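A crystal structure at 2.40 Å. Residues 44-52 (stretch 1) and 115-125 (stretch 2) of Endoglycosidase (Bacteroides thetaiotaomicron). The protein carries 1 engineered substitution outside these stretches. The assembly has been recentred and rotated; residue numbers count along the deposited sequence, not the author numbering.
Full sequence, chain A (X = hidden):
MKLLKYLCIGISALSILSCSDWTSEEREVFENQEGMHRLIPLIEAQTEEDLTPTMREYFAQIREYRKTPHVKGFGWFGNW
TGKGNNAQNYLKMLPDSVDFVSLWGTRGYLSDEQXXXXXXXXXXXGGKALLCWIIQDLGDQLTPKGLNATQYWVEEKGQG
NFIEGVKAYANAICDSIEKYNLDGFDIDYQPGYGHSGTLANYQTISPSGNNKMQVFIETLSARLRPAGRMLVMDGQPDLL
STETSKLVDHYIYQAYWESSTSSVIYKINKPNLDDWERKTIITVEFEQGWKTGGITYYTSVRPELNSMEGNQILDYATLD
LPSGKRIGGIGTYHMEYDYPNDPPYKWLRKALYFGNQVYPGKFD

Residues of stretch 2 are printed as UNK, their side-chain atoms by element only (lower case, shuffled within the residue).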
# COMPACT_ATOMS: atom_id res chain seq x y z
N GLU A 44 16.53 -17.76 7.84
CA GLU A 44 17.04 -18.84 6.93
C GLU A 44 15.87 -19.68 6.38
O GLU A 44 16.09 -20.47 5.43
CB GLU A 44 18.05 -19.75 7.66
CG GLU A 44 19.44 -19.15 7.89
CD GLU A 44 20.47 -20.02 8.61
OE1 GLU A 44 20.40 -21.26 8.53
OE2 GLU A 44 21.35 -19.47 9.27
N ALA A 45 14.66 -19.58 6.93
CA ALA A 45 13.53 -20.50 6.62
C ALA A 45 12.81 -20.06 5.33
O ALA A 45 12.73 -18.85 5.08
CB ALA A 45 12.59 -20.56 7.80
N GLN A 46 12.33 -21.00 4.51
CA GLN A 46 11.82 -20.73 3.13
C GLN A 46 10.37 -21.19 2.96
O GLN A 46 9.70 -20.64 2.08
CB GLN A 46 12.68 -21.45 2.09
CG GLN A 46 14.16 -21.12 2.21
CD GLN A 46 14.47 -19.64 2.24
OE1 GLN A 46 13.69 -18.79 1.80
NE2 GLN A 46 15.63 -19.30 2.76
N THR A 47 9.92 -22.17 3.74
CA THR A 47 8.59 -22.80 3.60
C THR A 47 8.15 -23.34 4.95
O THR A 47 9.03 -23.63 5.78
CB THR A 47 8.62 -23.99 2.62
OG1 THR A 47 9.41 -25.02 3.22
CG2 THR A 47 9.18 -23.62 1.27
N GLU A 48 6.85 -23.56 5.10
CA GLU A 48 6.22 -24.29 6.24
C GLU A 48 7.00 -25.58 6.61
O GLU A 48 6.85 -26.02 7.76
CB GLU A 48 4.76 -24.56 5.88
CG GLU A 48 3.89 -24.93 7.07
CD GLU A 48 2.52 -24.28 7.07
OE1 GLU A 48 1.73 -24.60 6.15
OE2 GLU A 48 2.24 -23.43 7.98
N GLU A 49 7.78 -26.18 5.71
CA GLU A 49 8.54 -27.44 5.98
C GLU A 49 9.71 -27.15 6.93
O GLU A 49 10.09 -28.07 7.65
CB GLU A 49 9.04 -28.13 4.70
CG GLU A 49 8.01 -29.03 3.99
CD GLU A 49 6.56 -28.56 4.03
OE1 GLU A 49 6.25 -27.45 3.51
OE2 GLU A 49 5.72 -29.28 4.63
N ASP A 50 10.24 -25.92 6.97
CA ASP A 50 11.45 -25.54 7.76
C ASP A 50 11.13 -25.18 9.24
O ASP A 50 12.11 -24.93 10.02
CB ASP A 50 12.19 -24.39 7.08
CG ASP A 50 12.81 -24.74 5.74
OD1 ASP A 50 13.55 -25.75 5.64
OD2 ASP A 50 12.55 -23.99 4.79
N LEU A 51 9.86 -25.19 9.65
CA LEU A 51 9.39 -24.74 10.99
C LEU A 51 8.94 -25.92 11.84
O LEU A 51 8.46 -26.89 11.29
CB LEU A 51 8.19 -23.81 10.80
CG LEU A 51 8.37 -22.58 9.90
CD1 LEU A 51 7.03 -21.88 9.73
CD2 LEU A 51 9.39 -21.59 10.47
N THR A 52 8.99 -25.80 13.15
CA THR A 52 8.38 -26.80 14.05
C THR A 52 6.87 -26.67 13.97
O THR A 52 6.33 -25.64 13.55
CB THR A 52 8.93 -26.64 15.48
OG1 THR A 52 9.02 -25.26 15.84
CG2 THR A 52 10.30 -27.25 15.59
N UNK A 115 12.59 -13.73 -4.87
CA UNK A 115 11.46 -14.65 -5.18
C UNK A 115 11.11 -15.47 -3.92
O UNK A 115 9.88 -15.63 -3.68
n UNK A 115 13.12 -15.86 -11.12
c UNK A 115 12.03 -15.60 -8.94
c UNK A 115 13.06 -15.04 -9.90
c UNK A 115 11.84 -14.72 -7.71
c UNK A 115 11.78 -15.50 -6.40
N UNK A 116 12.12 -15.92 -3.15
CA UNK A 116 11.99 -16.87 -2.00
C UNK A 116 11.44 -16.17 -0.74
O UNK A 116 10.68 -16.83 0.00
c UNK A 116 13.32 -17.50 -1.68
N UNK A 117 11.93 -14.96 -0.48
CA UNK A 117 11.50 -14.04 0.60
C UNK A 117 9.99 -13.85 0.44
O UNK A 117 9.22 -14.21 1.34
c UNK A 117 12.00 -11.76 1.72
o UNK A 117 11.53 -12.27 2.76
c UNK A 117 12.25 -12.70 0.52
o UNK A 117 12.26 -10.52 1.61
N UNK A 118 9.60 -13.37 -0.73
CA UNK A 118 8.19 -13.17 -1.15
C UNK A 118 7.40 -14.47 -0.96
O UNK A 118 6.28 -14.38 -0.43
c UNK A 118 8.19 -12.72 -2.61
c UNK A 118 6.87 -12.22 -4.70
c UNK A 118 6.80 -12.48 -3.20
c UNK A 118 6.12 -11.33 -2.48
N UNK A 119 7.92 -15.63 -1.38
CA UNK A 119 7.14 -16.90 -1.32
C UNK A 119 6.76 -17.15 0.15
O UNK A 119 5.60 -17.55 0.41
c UNK A 119 7.19 -19.43 -1.88
c UNK A 119 7.88 -18.06 -1.98
n UNK A 119 7.24 -20.56 -5.55
c UNK A 119 7.43 -20.38 -3.05
c UNK A 119 6.73 -19.89 -4.32
N UNK A 120 7.68 -16.87 1.07
CA UNK A 120 7.54 -17.15 2.53
C UNK A 120 6.53 -16.15 3.10
O UNK A 120 5.51 -16.53 3.72
c UNK A 120 8.32 -16.94 6.96
c UNK A 120 8.90 -17.09 3.23
c UNK A 120 8.82 -17.48 4.68
c UNK A 120 8.45 -16.56 5.63
c UNK A 120 8.87 -19.16 6.40
c UNK A 120 9.00 -18.79 5.07
c UNK A 120 8.53 -18.23 7.34
N UNK A 121 6.82 -14.87 2.86
CA UNK A 121 5.93 -13.72 3.16
C UNK A 121 4.48 -14.00 2.74
O UNK A 121 3.58 -13.68 3.50
c UNK A 121 5.09 -9.62 4.56
c UNK A 121 5.71 -10.80 4.18
c UNK A 121 5.02 -10.43 1.95
c UNK A 121 4.39 -9.27 2.34
c UNK A 121 6.42 -12.47 2.44
c UNK A 121 5.70 -11.21 2.87
c UNK A 121 4.44 -8.86 3.64
N UNK A 122 4.27 -14.55 1.55
CA UNK A 122 2.91 -14.82 1.02
C UNK A 122 2.29 -16.04 1.70
O UNK A 122 1.21 -15.88 2.18
o UNK A 122 3.84 -15.22 -3.04
c UNK A 122 2.93 -15.00 -0.49
c UNK A 122 3.21 -13.73 -1.27
n UNK A 122 3.43 -13.06 -3.55
c UNK A 122 3.53 -14.07 -2.70
N UNK A 123 2.95 -17.19 1.69
CA UNK A 123 2.35 -18.53 2.00
C UNK A 123 2.30 -18.83 3.51
O UNK A 123 1.42 -19.60 3.95
c UNK A 123 3.20 -19.61 1.35
c UNK A 123 3.42 -21.12 -0.72
c UNK A 123 2.94 -19.79 -0.14
o UNK A 123 3.07 -21.42 -1.89
o UNK A 123 4.13 -21.87 -0.01
N UNK A 124 3.24 -18.30 4.29
CA UNK A 124 3.41 -18.65 5.73
C UNK A 124 2.87 -17.48 6.54
O UNK A 124 1.98 -17.69 7.35
c UNK A 124 4.88 -18.97 6.08
c UNK A 124 5.34 -20.25 5.43
c UNK A 124 5.10 -19.03 7.57
N UNK A 125 3.45 -16.30 6.36
CA UNK A 125 2.85 -15.03 6.82
C UNK A 125 1.67 -14.82 5.87
O UNK A 125 1.71 -15.39 4.76
n UNK A 125 6.77 -11.33 9.42
c UNK A 125 6.03 -13.03 7.81
c UNK A 125 3.92 -13.95 6.75
c UNK A 125 5.12 -14.22 7.63
c UNK A 125 6.31 -12.72 9.26

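Position 115 opens the stretch inside a helix that began earlier. Its side chain is four carbons in a row ending in nitrogen, out of reach of stretch 1: Lys 115, exposed, touching a crystal neighbour, with no part in the contact.

Position 116 has one side-chain carbon, CB, pointed toward the loop and 3.7 Å from Gln 46 OE1. A lone CB means Ala 116, and the end of Gln 46 comes near this CB although the CA-to-CB bond of Gln 46 points away.

Position 117 has two carbons, the second carrying two oxygens, and its CA-to-CB bond points away: Asp 117, whose carboxylate is hydrogen-bonded elsewhere in the structure. Position 118, four carbons forked at the second, is Leu 118, buried and out of reach of the loop.

At 119, four carbons in a row again end in nitrogen. This is Lys 119; its CA-to-CB bond points toward the loop, but the end of the chain leads away, and it makes no contact.

Position 120 carries one carbon and then a ring of six carbons, with no oxygen on the ring, so it is Phe 120. It is covered by the loop more than any other residue of the helix stretch. The ring presents its edge to the peptide joining Gln 46 and Thr 47, with CD2 3.5 Å from Gln 46 C and 3.7 Å from Thr 47 N; CE2 packs 4.2 Å from Ala 45 CB.

Position 121 has the same carbon-and-ring pattern, Phe 121, but is buried out of the loop's reach. At 122, three carbons, the third bearing one oxygen and one nitrogen, give Gln 122, also remote. Position 123, three carbons with two oxygens on the third, is Glu 123; its CA-to-CB bond points toward the loop, but its OE2 stays 5.5 Å from Thr 47 CG2.

Position 124 has one carbon carrying two more: Val 124. Its CG2 lies 3.7 Å from Glu 48 N, and its CG1 4.1 Å from Leu 51 CD1. Position 125, four carbons in a row ending in nitrogen, is Lys 125, buried but beyond reach.

The rule is a spacing of four: 116, 120 and 124 bring small, aromatic and branched side chains to one side. No hydrogen bond crosses, so packing does the work. The loop secures its own shape: Gln 46 N donates to Asp 50 OD2 (3.0 Å), and Asp 50 N to Thr 47 O (2.9 Å). The helix and the residue just past its end thus meet a loop braced by its own hydrogen bonds, much of the contact through loop backbone atoms.

Stretch 2 (115-125) KADLKFFQEVK
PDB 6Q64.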